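Local atomic coordinates of intimin (Escherichia coli O127:H6 str. E2348/69, PDB entry 6TQD), a protein that probably mediates intimate attachment of the bacterium to host cells as an outer-membrane adhesin, with a passenger that includes bacterial Ig-like domains. Residues A[110-115]-A[191-196]; A[115-120]-A[128-133]; A[155-160]-A[176-181]; A[183-188]-A[199-204]. All coordinates share one frame; numbering follows the deposited sequence.

Contact 1: A[110-115]-A[191-196]; sequences VGVTDF and AEMTSA
Glu192 and Met193 reach across to the backbone of Val110, Gly111 and Val112 in a contact of side chain to main chain. It joins residues 110-112, at the strand 111-117 side, to the loop between strands 182-189 and 197-205, and so ties the two sheets of the Ig-like domain at one end. The extended chain of Glu192 brings OE1 to the backbone N of Val110 at 2.9 Å. The N-H points almost straight at the oxygen (171°) but meets it from well above the carboxylate plane. The carboxylate also lies beside Val110, with OE1 3.8 Å from Val110 CB. Met193 passes Gly111, its CG lying 3.9 Å from Gly111 CA. Its sulfur then accepts a weak hydrogen bond from Val112 N, with SD 3.3 Å from that N. The terminal bend (chi3 72°) places CE 4.1 Å from Val112 CB, while SD touches Val112 CG2 at 3.8 Å. Nearby, Val110 O accepts a hydrogen bond from Thr190 OG1, and Lys189 NZ bonds Met193 O. The loop thus offers two acceptors of unlike strength to the amides of Val110 and Val112. One is a carboxylate oxygen on an exposed residue. The other is a soft thioether sulfur that also packs against the buried Val112.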
loop_
_atom_site.group_PDB
_atom_site.type_symbol
_atom_site.label_atom_id
_atom_site.label_comp_id
_atom_site.label_asym_id
_atom_site.label_seq_id
_atom_site.Cartn_x
_atom_site.Cartn_y
_atom_site.Cartn_z
ATOM N N VAL A 110 -4.420 -7.202 -6.180
ATOM C CA VAL A 110 -3.910 -6.400 -7.294
ATOM C C VAL A 110 -4.965 -5.323 -7.546
ATOM O O VAL A 110 -6.013 -5.603 -8.124
ATOM C CB VAL A 110 -3.646 -7.247 -8.535
ATOM C CG1 VAL A 110 -3.216 -6.366 -9.695
ATOM C CG2 VAL A 110 -2.589 -8.315 -8.235
ATOM N N GLY A 111 -4.700 -4.098 -7.097
ATOM C CA GLY A 111 -5.719 -3.069 -7.095
ATOM C C GLY A 111 -5.157 -1.700 -7.434
ATOM O O GLY A 111 -3.963 -1.434 -7.296
ATOM N N VAL A 112 -6.058 -0.829 -7.881
ATOM C CA VAL A 112 -5.711 0.569 -8.142
ATOM C C VAL A 112 -5.510 1.270 -6.806
ATOM O O VAL A 112 -6.416 1.310 -5.962
ATOM C CB VAL A 112 -6.813 1.263 -8.948
ATOM C CG1 VAL A 112 -6.452 2.739 -9.185
ATOM C CG2 VAL A 112 -7.050 0.555 -10.265
ATOM N N THR A 113 -4.324 1.832 -6.601
ATOM C CA THR A 113 -4.051 2.551 -5.361
ATOM C C THR A 113 -4.173 4.061 -5.495
ATOM O O THR A 113 -4.355 4.744 -4.485
ATOM C CB THR A 113 -2.644 2.227 -4.842
ATOM O OG1 THR A 113 -1.674 2.556 -5.847
ATOM C CG2 THR A 113 -2.518 0.756 -4.497
ATOM N N ASP A 114 -4.044 4.591 -6.703
ATOM C CA ASP A 114 -4.075 6.026 -6.936
ATOM C C ASP A 114 -4.694 6.245 -8.307
ATOM O O ASP A 114 -4.444 5.470 -9.236
ATOM C CB ASP A 114 -2.665 6.617 -6.930
ATOM C CG ASP A 114 -1.939 6.381 -5.624
ATOM O OD1 ASP A 114 -2.129 7.174 -4.680
ATOM O OD2 ASP A 114 -1.174 5.397 -5.548
ATOM N N PHE A 115 -5.495 7.303 -8.438
ATOM C CA PHE A 115 -6.086 7.653 -9.729
ATOM C C PHE A 115 -6.213 9.175 -9.732
ATOM O O PHE A 115 -7.087 9.729 -9.057
ATOM C CB PHE A 115 -7.435 6.973 -9.927
ATOM C CG PHE A 115 -7.983 7.093 -11.323
ATOM C CD1 PHE A 115 -7.158 6.899 -12.422
ATOM C CD2 PHE A 115 -9.324 7.362 -11.538
ATOM C CE1 PHE A 115 -7.660 6.990 -13.706
ATOM C CE2 PHE A 115 -9.829 7.460 -12.820
ATOM C CZ PHE A 115 -8.993 7.270 -13.906
ATOM N N ALA A 191 -9.632 -6.109 -12.069
ATOM C CA ALA A 191 -10.552 -7.244 -11.972
ATOM C C ALA A 191 -10.787 -7.701 -10.530
ATOM O O ALA A 191 -11.917 -8.057 -10.178
ATOM C CB ALA A 191 -10.018 -8.418 -12.806
ATOM N N GLU A 192 -9.741 -7.708 -9.695
ATOM C CA GLU A 192 -9.880 -8.233 -8.337
ATOM C C GLU A 192 -10.611 -7.278 -7.391
ATOM O O GLU A 192 -11.098 -7.719 -6.342
ATOM C CB GLU A 192 -8.510 -8.582 -7.737
ATOM C CG GLU A 192 -7.808 -9.762 -8.381
ATOM C CD GLU A 192 -6.454 -10.076 -7.746
ATOM O OE1 GLU A 192 -6.100 -9.487 -6.697
ATOM O OE2 GLU A 192 -5.718 -10.912 -8.314
ATOM N N MET A 193 -10.673 -5.984 -7.708
ATOM C CA MET A 193 -11.282 -5.021 -6.802
ATOM C C MET A 193 -12.784 -5.251 -6.699
ATOM O O MET A 193 -13.435 -5.705 -7.648
ATOM C CB MET A 193 -11.040 -3.597 -7.305
ATOM C CG MET A 193 -9.598 -3.171 -7.230
ATOM S SD MET A 193 -9.269 -1.631 -8.048
ATOM C CE MET A 193 -10.003 -0.409 -6.997
ATOM N N THR A 194 -13.335 -4.928 -5.527
ATOM C CA THR A 194 -14.770 -5.083 -5.294
ATOM C C THR A 194 -15.568 -3.919 -5.872
ATOM O O THR A 194 -16.758 -4.084 -6.173
ATOM C CB THR A 194 -15.059 -5.278 -3.802
ATOM O OG1 THR A 194 -14.603 -4.144 -3.053
ATOM C CG2 THR A 194 -14.352 -6.532 -3.279
ATOM N N SER A 195 -14.949 -2.744 -5.985
ATOM C CA SER A 195 -15.562 -1.562 -6.568
ATOM C C SER A 195 -14.448 -0.670 -7.092
ATOM O O SER A 195 -13.281 -0.832 -6.741
ATOM C CB SER A 195 -16.416 -0.817 -5.537
ATOM O OG SER A 195 -15.620 -0.363 -4.458
ATOM N N ALA A 196 -14.816 0.263 -7.965
ATOM C CA ALA A 196 -13.832 1.133 -8.589
ATOM C C ALA A 196 -13.364 2.220 -7.622
ATOM O O ALA A 196 -14.030 2.536 -6.635
ATOM C CB ALA A 196 -14.416 1.789 -9.852
#

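Contact 2: A[115-120]-A[128-133]; sequences FTADKT and EAITYT
Phe115 and Tyr132 lean against each other obliquely, their ring planes 34° apart. Tyr132 CD2 lies over one face of the Phe115 ring, toward its rim. With CG anti to its backbone N (chi1 -170°), the Phe115 ring lies alongside Tyr132, and CE1 comes within 3.5 Å of Tyr132 CB. Ala117 CB sits over a face of the Tyr132 ring, 3.9 Å from its centroid, in a CH-pi contact. The same methyl meets Ile130 CG2 at 3.5 Å. The two backbones pair antiparallel. Thr116 and Thr133 form the hydrogen-bonded pair, and Ala117 and Tyr132 the non-hydrogen-bonded one. Past the strand, Asp118 extends the pairing: its N bonds Thr131 O, and its OD1 takes the N-H of Thr131 at 2.9 Å from above the carboxylate plane. A water bridges Asp118 OD2, Ala129 O and Thr131 OG1. The extended Lys119 ends in a double grip. NZ hydrogen-bonds Ala129 O at 2.9 Å. It also forms a salt bridge with Glu128 OE1, at 2.9 Å, on the anti lone pair of that oxygen. Glu128 OE2 is held by Lys123 N. Strand 171-177 pairs with the other edge of strand 130-138, while Phe115 and Tyr132 face strands 182-189 and 197-205 of the opposing sheet.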
loop_
_atom_site.group_PDB
_atom_site.type_symbol
_atom_site.label_atom_id
_atom_site.label_comp_id
_atom_site.label_asym_id
_atom_site.label_seq_id
_atom_site.Cartn_x
_atom_site.Cartn_y
_atom_site.Cartn_z
ATOM N N PHE A 115 -5.495 7.303 -8.438
ATOM C CA PHE A 115 -6.086 7.653 -9.729
ATOM C C PHE A 115 -6.213 9.175 -9.732
ATOM O O PHE A 115 -7.087 9.729 -9.057
ATOM C CB PHE A 115 -7.435 6.973 -9.927
ATOM C CG PHE A 115 -7.983 7.093 -11.323
ATOM C CD1 PHE A 115 -7.158 6.899 -12.422
ATOM C CD2 PHE A 115 -9.324 7.362 -11.538
ATOM C CE1 PHE A 115 -7.660 6.990 -13.706
ATOM C CE2 PHE A 115 -9.829 7.460 -12.820
ATOM C CZ PHE A 115 -8.993 7.270 -13.906
ATOM N N THR A 116 -5.326 9.831 -10.475
ATOM C CA THR A 116 -5.180 11.276 -10.413
ATOM C C THR A 116 -5.183 11.862 -11.817
ATOM O O THR A 116 -4.839 11.194 -12.797
ATOM C CB THR A 116 -3.863 11.670 -9.724
ATOM O OG1 THR A 116 -2.753 11.097 -10.425
ATOM C CG2 THR A 116 -3.845 11.164 -8.290
ATOM N N ALA A 117 -5.571 13.123 -11.894
ATOM C CA ALA A 117 -5.601 13.872 -13.143
ATOM C C ALA A 117 -4.491 14.916 -13.168
ATOM O O ALA A 117 -4.059 15.417 -12.123
ATOM C CB ALA A 117 -6.956 14.556 -13.314
ATOM N N ASP A 118 -4.033 15.245 -14.373
ATOM C CA ASP A 118 -2.984 16.241 -14.517
ATOM C C ASP A 118 -3.494 17.668 -14.364
ATOM O O ASP A 118 -2.679 18.586 -14.220
ATOM C CB ASP A 118 -2.249 16.091 -15.857
ATOM C CG ASP A 118 -3.105 16.463 -17.052
ATOM O OD1 ASP A 118 -4.345 16.401 -16.950
ATOM O OD2 ASP A 118 -2.518 16.843 -18.097
ATOM N N LYS A 119 -4.808 17.878 -14.373
ATOM C CA LYS A 119 -5.381 19.209 -14.241
ATOM C C LYS A 119 -6.640 19.120 -13.397
ATOM O O LYS A 119 -7.319 18.092 -13.386
ATOM C CB LYS A 119 -5.791 19.791 -15.600
ATOM C CG LYS A 119 -4.713 19.772 -16.646
ATOM C CD LYS A 119 -5.299 20.037 -18.019
ATOM C CE LYS A 119 -4.230 19.947 -19.084
ATOM N NZ LYS A 119 -4.790 20.180 -20.434
ATOM N N THR A 120 -6.959 20.214 -12.706
ATOM C CA THR A 120 -8.191 20.284 -11.929
ATOM C C THR A 120 -9.333 20.897 -12.723
ATOM O O THR A 120 -10.495 20.782 -12.314
ATOM C CB THR A 120 -7.971 21.111 -10.657
ATOM O OG1 THR A 120 -7.592 22.446 -11.004
ATOM C CG2 THR A 120 -6.890 20.476 -9.789
ATOM N N GLU A 128 -9.903 20.390 -25.075
ATOM C CA GLU A 128 -8.860 20.309 -24.061
ATOM C C GLU A 128 -8.990 19.003 -23.282
ATOM O O GLU A 128 -10.080 18.644 -22.838
ATOM C CB GLU A 128 -8.890 21.479 -23.087
ATOM C CG GLU A 128 -7.683 21.391 -22.140
ATOM C CD GLU A 128 -7.502 22.572 -21.211
ATOM O OE1 GLU A 128 -6.452 22.605 -20.528
ATOM O OE2 GLU A 128 -8.388 23.450 -21.144
ATOM N N ALA A 129 -7.874 18.302 -23.132
ATOM C CA ALA A 129 -7.857 16.993 -22.500
ATOM C C ALA A 129 -7.354 17.096 -21.072
ATOM O O ALA A 129 -6.381 17.803 -20.785
ATOM C CB ALA A 129 -6.948 16.044 -23.284
ATOM N N ILE A 130 -8.032 16.380 -20.178
ATOM C CA ILE A 130 -7.529 16.074 -18.840
ATOM C C ILE A 130 -7.047 14.632 -18.870
ATOM O O ILE A 130 -7.808 13.724 -19.225
ATOM C CB ILE A 130 -8.619 16.275 -17.780
ATOM C CG1 ILE A 130 -9.070 17.743 -17.751
ATOM C CG2 ILE A 130 -8.117 15.825 -16.412
ATOM C CD1 ILE A 130 -10.184 18.025 -16.760
ATOM N N THR A 131 -5.786 14.410 -18.506
ATOM C CA THR A 131 -5.186 13.084 -18.583
ATOM C C THR A 131 -5.117 12.479 -17.190
ATOM O O THR A 131 -4.577 13.094 -16.262
ATOM C CB THR A 131 -3.793 13.134 -19.201
ATOM O OG1 THR A 131 -3.894 13.702 -20.518
ATOM C CG2 THR A 131 -3.200 11.746 -19.294
ATOM N N TYR A 132 -5.642 11.269 -17.062
ATOM C CA TYR A 132 -5.690 10.547 -15.795
ATOM C C TYR A 132 -4.668 9.425 -15.801
ATOM O O TYR A 132 -4.436 8.784 -16.825
ATOM C CB TYR A 132 -7.074 9.944 -15.573
ATOM C CG TYR A 132 -8.161 10.939 -15.252
ATOM C CD1 TYR A 132 -8.733 11.734 -16.242
ATOM C CD2 TYR A 132 -8.636 11.071 -13.957
ATOM C CE1 TYR A 132 -9.738 12.642 -15.935
ATOM C CE2 TYR A 132 -9.637 11.971 -13.645
ATOM C CZ TYR A 132 -10.190 12.753 -14.639
ATOM O OH TYR A 132 -11.192 13.658 -14.348
ATOM N N THR A 133 -4.080 9.168 -14.633
ATOM C CA THR A 133 -3.105 8.105 -14.454
ATOM C C THR A 133 -3.569 7.253 -13.285
ATOM O O THR A 133 -3.775 7.772 -12.188
ATOM C CB THR A 133 -1.711 8.668 -14.161
ATOM O OG1 THR A 133 -1.284 9.504 -15.240
ATOM C CG2 THR A 133 -0.705 7.531 -13.977
HETATM O O HOH W 1 -3.930 16.471 -20.519
#

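Contact 3: A[155-160]-A[176-181]; sequences GTAVLS and LKSDKP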
loop_
_atom_site.group_PDB
_atom_site.type_symbol
_atom_site.label_atom_id
_atom_site.label_comp_id
_atom_site.label_asym_id
_atom_site.label_seq_id
_atom_site.Cartn_x
_atom_site.Cartn_y
_atom_site.Cartn_z
ATOM N N GLY A 155 -21.447 13.170 -14.388
ATOM C CA GLY A 155 -21.128 14.261 -15.289
ATOM C C GLY A 155 -21.159 13.834 -16.745
ATOM O O GLY A 155 -21.318 12.659 -17.085
ATOM N N THR A 156 -20.997 14.830 -17.624
ATOM C CA THR A 156 -21.097 14.654 -19.068
ATOM C C THR A 156 -19.726 14.904 -19.681
ATOM O O THR A 156 -19.226 16.038 -19.656
ATOM C CB THR A 156 -22.116 15.634 -19.645
ATOM O OG1 THR A 156 -23.396 15.431 -19.025
ATOM C CG2 THR A 156 -22.234 15.456 -21.157
ATOM N N ALA A 157 -19.141 13.865 -20.266
ATOM C CA ALA A 157 -17.801 13.940 -20.841
ATOM C C ALA A 157 -17.581 12.693 -21.689
ATOM O O ALA A 157 -18.465 11.841 -21.816
ATOM C CB ALA A 157 -16.740 14.092 -19.749
ATOM N N VAL A 158 -16.382 12.582 -22.260
ATOM C CA VAL A 158 -16.027 11.469 -23.138
ATOM C C VAL A 158 -14.622 10.993 -22.786
ATOM O O VAL A 158 -13.679 11.795 -22.754
ATOM C CB VAL A 158 -16.081 11.882 -24.625
ATOM C CG1 VAL A 158 -15.768 10.693 -25.514
ATOM C CG2 VAL A 158 -17.438 12.491 -24.977
ATOM N N LEU A 159 -14.482 9.690 -22.540
ATOM C CA LEU A 159 -13.193 9.066 -22.277
ATOM C C LEU A 159 -12.565 8.600 -23.583
ATOM O O LEU A 159 -13.263 8.160 -24.503
ATOM C CB LEU A 159 -13.363 7.863 -21.347
ATOM C CG LEU A 159 -13.643 8.169 -19.876
ATOM C CD1 LEU A 159 -14.060 6.906 -19.156
ATOM C CD2 LEU A 159 -12.431 8.777 -19.187
ATOM N N SER A 160 -11.239 8.711 -23.671
ATOM C CA SER A 160 -10.539 8.284 -24.877
ATOM C C SER A 160 -10.539 6.774 -25.053
ATOM O O SER A 160 -10.374 6.293 -26.180
ATOM C CB SER A 160 -9.107 8.824 -24.887
ATOM O OG SER A 160 -8.397 8.387 -23.746
ATOM N N LEU A 176 -9.797 12.614 -20.901
ATOM C CA LEU A 176 -11.180 13.034 -20.717
ATOM C C LEU A 176 -11.363 14.405 -21.355
ATOM O O LEU A 176 -10.535 15.292 -21.154
ATOM C CB LEU A 176 -11.485 13.127 -19.219
ATOM C CG LEU A 176 -12.929 13.442 -18.860
ATOM C CD1 LEU A 176 -13.793 12.199 -19.042
ATOM C CD2 LEU A 176 -13.029 13.987 -17.443
ATOM N N LYS A 177 -12.447 14.571 -22.110
ATOM C CA LYS A 177 -12.798 15.847 -22.736
ATOM C C LYS A 177 -14.293 16.067 -22.560
ATOM O O LYS A 177 -15.057 15.117 -22.364
ATOM C CB LYS A 177 -12.472 15.858 -24.237
ATOM C CG LYS A 177 -11.009 15.594 -24.565
ATOM C CD LYS A 177 -10.797 15.396 -26.059
ATOM C CE LYS A 177 -9.344 15.071 -26.368
ATOM N NZ LYS A 177 -9.114 14.861 -27.825
ATOM N N SER A 178 -14.724 17.323 -22.646
ATOM C CA SER A 178 -16.151 17.607 -22.515
ATOM C C SER A 178 -16.509 18.900 -23.229
ATOM O O SER A 178 -15.718 19.846 -23.242
ATOM C CB SER A 178 -16.579 17.720 -21.048
ATOM O OG SER A 178 -17.973 17.948 -20.950
ATOM N N ASP A 179 -17.711 18.918 -23.812
ATOM C CA ASP A 179 -18.319 20.094 -24.420
ATOM C C ASP A 179 -19.276 20.828 -23.486
ATOM O O ASP A 179 -19.908 21.800 -23.910
ATOM C CB ASP A 179 -19.114 19.675 -25.666
ATOM C CG ASP A 179 -18.228 19.275 -26.822
ATOM O OD1 ASP A 179 -17.502 20.146 -27.350
ATOM O OD2 ASP A 179 -18.256 18.085 -27.207
ATOM N N LYS A 180 -19.419 20.386 -22.244
ATOM C CA LYS A 180 -20.408 20.938 -21.329
ATOM C C LYS A 180 -19.707 21.389 -20.056
ATOM O O LYS A 180 -18.861 20.649 -19.521
ATOM C CB LYS A 180 -21.450 19.855 -20.999
ATOM C CG LYS A 180 -22.491 20.282 -19.975
ATOM C CD LYS A 180 -23.522 19.183 -19.745
ATOM C CE LYS A 180 -24.509 19.556 -18.649
ATOM N NZ LYS A 180 -25.492 18.466 -18.393
ATOM N N PRO A 181 -20.015 22.577 -19.537
ATOM C CA PRO A 181 -19.459 22.964 -18.233
ATOM C C PRO A 181 -20.069 22.131 -17.118
ATOM O O PRO A 181 -21.252 21.793 -17.152
ATOM C CB PRO A 181 -19.863 24.438 -18.101
ATOM C CG PRO A 181 -21.088 24.553 -18.923
ATOM C CD PRO A 181 -20.873 23.639 -20.099
HETATM O O HOH W 2 -18.727 18.538 -17.921
#
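Leu176 carries the apolar part of the contact with segment 155-160. Its CG stands anti to the backbone N (chi1 -175°), and its CD1 reaches between two side chains. It touches Ala157 CB at 3.6 Å and Leu159 CD2 at 3.7 Å. Leu176 and Leu159 form a non-hydrogen-bonded pair, and their side chains pack on Ile152 and Val186 of the facing sheet. Leu176 CA also makes a CA-H...O contact with Val158 O. Lys177 comes next, in a hydrogen-bonded pair with Val158. Val158 N donates a hydrogen bond to Lys177 O at 2.9 Å, and Lys177 N donates one to Val158 O at 3.1 Å. The Lys177 side chain shares a face with Val158 but heads away from it. This is a short antiparallel ladder of the Ig-like sandwich, in which the brief strand 158-159 lies beside the end of strand 171-177. At Ser178 the ladder gives way to side-chain bonding. OG donates to Thr156 O at 2.6 Å, a short bond. It also accepts from Lys180 N, two residues on, at 3.1 Å, an ST turn. The hydroxyl thus holds both its own turn and the facing segment. The Lys180 side chain then crosses that of Thr156 at about a right angle, its CD 3.8 Å from Thr156 CB. A water donates to both Thr156 O and Lys180 O, the latter at 2.7 Å, and so bridges the two backbones.

Contact 4: A[183-188]-A[199-204]; sequences QVVVSA and ANAVIF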
loop_
_atom_site.group_PDB
_atom_site.type_symbol
_atom_site.label_atom_id
_atom_site.label_comp_id
_atom_site.label_asym_id
_atom_site.label_seq_id
_atom_site.Cartn_x
_atom_site.Cartn_y
_atom_site.Cartn_z
ATOM N N GLN A 183 -18.953 19.482 -13.347
ATOM C CA GLN A 183 -18.023 18.584 -12.679
ATOM C C GLN A 183 -18.140 17.174 -13.245
ATOM O O GLN A 183 -19.218 16.727 -13.634
ATOM C CB GLN A 183 -18.327 18.548 -11.180
ATOM C CG GLN A 183 -17.908 19.801 -10.422
ATOM C CD GLN A 183 -18.063 19.647 -8.918
ATOM O OE1 GLN A 183 -18.371 18.563 -8.419
ATOM N NE2 GLN A 183 -17.859 20.737 -8.187
ATOM N N VAL A 184 -17.007 16.468 -13.281
ATOM C CA VAL A 184 -16.955 15.101 -13.787
ATOM C C VAL A 184 -16.118 14.266 -12.829
ATOM O O VAL A 184 -15.045 14.700 -12.399
ATOM C CB VAL A 184 -16.337 15.049 -15.200
ATOM C CG1 VAL A 184 -16.404 13.639 -15.763
ATOM C CG2 VAL A 184 -17.021 16.039 -16.140
ATOM N N VAL A 185 -16.604 13.071 -12.494
ATOM C CA VAL A 185 -15.864 12.099 -11.700
ATOM C C VAL A 185 -15.613 10.880 -12.573
ATOM O O VAL A 185 -16.552 10.317 -13.143
ATOM C CB VAL A 185 -16.624 11.703 -10.422
ATOM C CG1 VAL A 185 -15.884 10.587 -9.688
ATOM C CG2 VAL A 185 -16.805 12.894 -9.500
ATOM N N VAL A 186 -14.346 10.481 -12.677
ATOM C CA VAL A 186 -13.938 9.296 -13.413
ATOM C C VAL A 186 -13.405 8.282 -12.412
ATOM O O VAL A 186 -12.835 8.655 -11.384
ATOM C CB VAL A 186 -12.846 9.631 -14.449
ATOM C CG1 VAL A 186 -12.501 8.412 -15.261
ATOM C CG2 VAL A 186 -13.305 10.776 -15.355
ATOM N N SER A 187 -13.601 6.993 -12.713
ATOM C CA SER A 187 -13.138 5.918 -11.844
ATOM C C SER A 187 -12.255 4.947 -12.615
ATOM O O SER A 187 -12.311 4.849 -13.847
ATOM C CB SER A 187 -14.323 5.140 -11.260
ATOM O OG SER A 187 -14.945 4.363 -12.266
ATOM N N ALA A 188 -11.443 4.208 -11.849
ATOM C CA ALA A 188 -10.539 3.188 -12.363
ATOM C C ALA A 188 -10.689 1.914 -11.534
ATOM O O ALA A 188 -10.829 1.978 -10.314
ATOM C CB ALA A 188 -9.080 3.679 -12.255
ATOM N N ALA A 199 -11.521 9.056 -8.936
ATOM C CA ALA A 199 -10.647 10.212 -8.872
ATOM C C ALA A 199 -11.401 11.406 -8.275
ATOM O O ALA A 199 -12.630 11.430 -8.218
ATOM C CB ALA A 199 -10.196 10.612 -10.276
ATOM N N ASN A 200 -10.643 12.415 -7.854
ATOM C CA ASN A 200 -11.264 13.654 -7.417
ATOM C C ASN A 200 -11.991 14.301 -8.595
ATOM O O ASN A 200 -11.602 14.149 -9.753
ATOM C CB ASN A 200 -10.211 14.623 -6.883
ATOM C CG ASN A 200 -9.685 14.224 -5.519
ATOM O OD1 ASN A 200 -10.303 13.433 -4.803
ATOM N ND2 ASN A 200 -8.538 14.779 -5.148
ATOM N N ALA A 201 -13.068 15.015 -8.289
ATOM C CA ALA A 201 -13.825 15.679 -9.333
ATOM C C ALA A 201 -12.943 16.704 -10.022
ATOM O O ALA A 201 -12.090 17.333 -9.390
ATOM C CB ALA A 201 -15.037 16.390 -8.731
ATOM N N VAL A 202 -13.144 16.851 -11.331
ATOM C CA VAL A 202 -12.577 17.938 -12.114
ATOM C C VAL A 202 -13.750 18.751 -12.636
ATOM O O VAL A 202 -14.894 18.307 -12.625
ATOM C CB VAL A 202 -11.696 17.436 -13.269
ATOM C CG1 VAL A 202 -10.535 16.612 -12.732
ATOM C CG2 VAL A 202 -12.517 16.617 -14.257
ATOM N N ILE A 203 -13.457 19.961 -13.091
ATOM C CA ILE A 203 -14.492 20.873 -13.562
ATOM C C ILE A 203 -14.119 21.368 -14.949
ATOM O O ILE A 203 -12.991 21.825 -15.170
ATOM C CB ILE A 203 -14.706 22.047 -12.583
ATOM C CG1 ILE A 203 -15.901 22.890 -13.029
ATOM C CG2 ILE A 203 -13.447 22.902 -12.484
ATOM C CD1 ILE A 203 -16.448 23.790 -11.934
ATOM N N PHE A 204 -15.074 21.315 -15.874
ATOM C CA PHE A 204 -14.910 21.923 -17.192
ATOM C C PHE A 204 -15.589 23.287 -17.168
ATOM O O PHE A 204 -16.720 23.416 -16.684
ATOM C CB PHE A 204 -15.515 21.027 -18.273
ATOM C CG PHE A 204 -14.706 19.784 -18.557
ATOM C CD1 PHE A 204 -13.677 19.803 -19.483
ATOM C CD2 PHE A 204 -14.963 18.600 -17.882
ATOM C CE1 PHE A 204 -12.935 18.674 -19.748
ATOM C CE2 PHE A 204 -14.217 17.465 -18.141
ATOM C CZ PHE A 204 -13.201 17.499 -19.070
HETATM O O HOH W 3 -12.618 13.222 -12.104
#
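Val184 and Val202 form the hydrogen-bonded pair of a beta hairpin, and the Val184 side chain reaches on to Phe204. Starting at its base, Val184 CB lies 4.2 Å from Val202 CG2. Its branch CG2, anti to the carbonyl carbon, ends near the plane of the Phe204 ring, at its edge, 3.7 Å from CD2 and equally close to CE2. Beyond this contact Val184 packs on Ile152 and Ala157. Val184 N donates a hydrogen bond to Val202 O at 2.9 Å, and Val202 N donates one back to Val184 O. Gln183 and Ile203 make the non-hydrogen-bonded pair beside it. Val185 CG2 rests on Ala201 CB at 4.0 Å. Toward Asn200 the strands part, and a water fills in. It donates to Val184 O and, at 2.7 Å, to Asn200 O, and accepts a longer bond from Val186 N. A direct hydrogen bond returns where Ala199 N donates to Val186 O at 2.8 Å. The water therefore gives partners to backbone groups where strand 197-205 is interrupted, and Val184 O is shared between it and Val202 N. Val184 and Phe204, both buried, add apolar contact on one face.

All four contacts lie in one Ig-like domain. Contacts 1 and 2 follow each other on strand 111-117 and share Phe115, with centres about 18 Å apart. Contacts 2 and 3 belong to the same sheet, where strands 130-138 and 171-177 are neighbours; their centres are about 12 Å apart. Contact 4 is a hairpin of the other sheet, about 9 Å from contact 2 and 10 Å from contact 3, centre to centre. Phe115, Tyr132, Leu176 and Phe204 touch one after another between the sheets. Along the chain, contact 1 encloses contacts 2 and 3 and interlocks with contact 4. Early and late parts of the domain are thus bound into one sandwich.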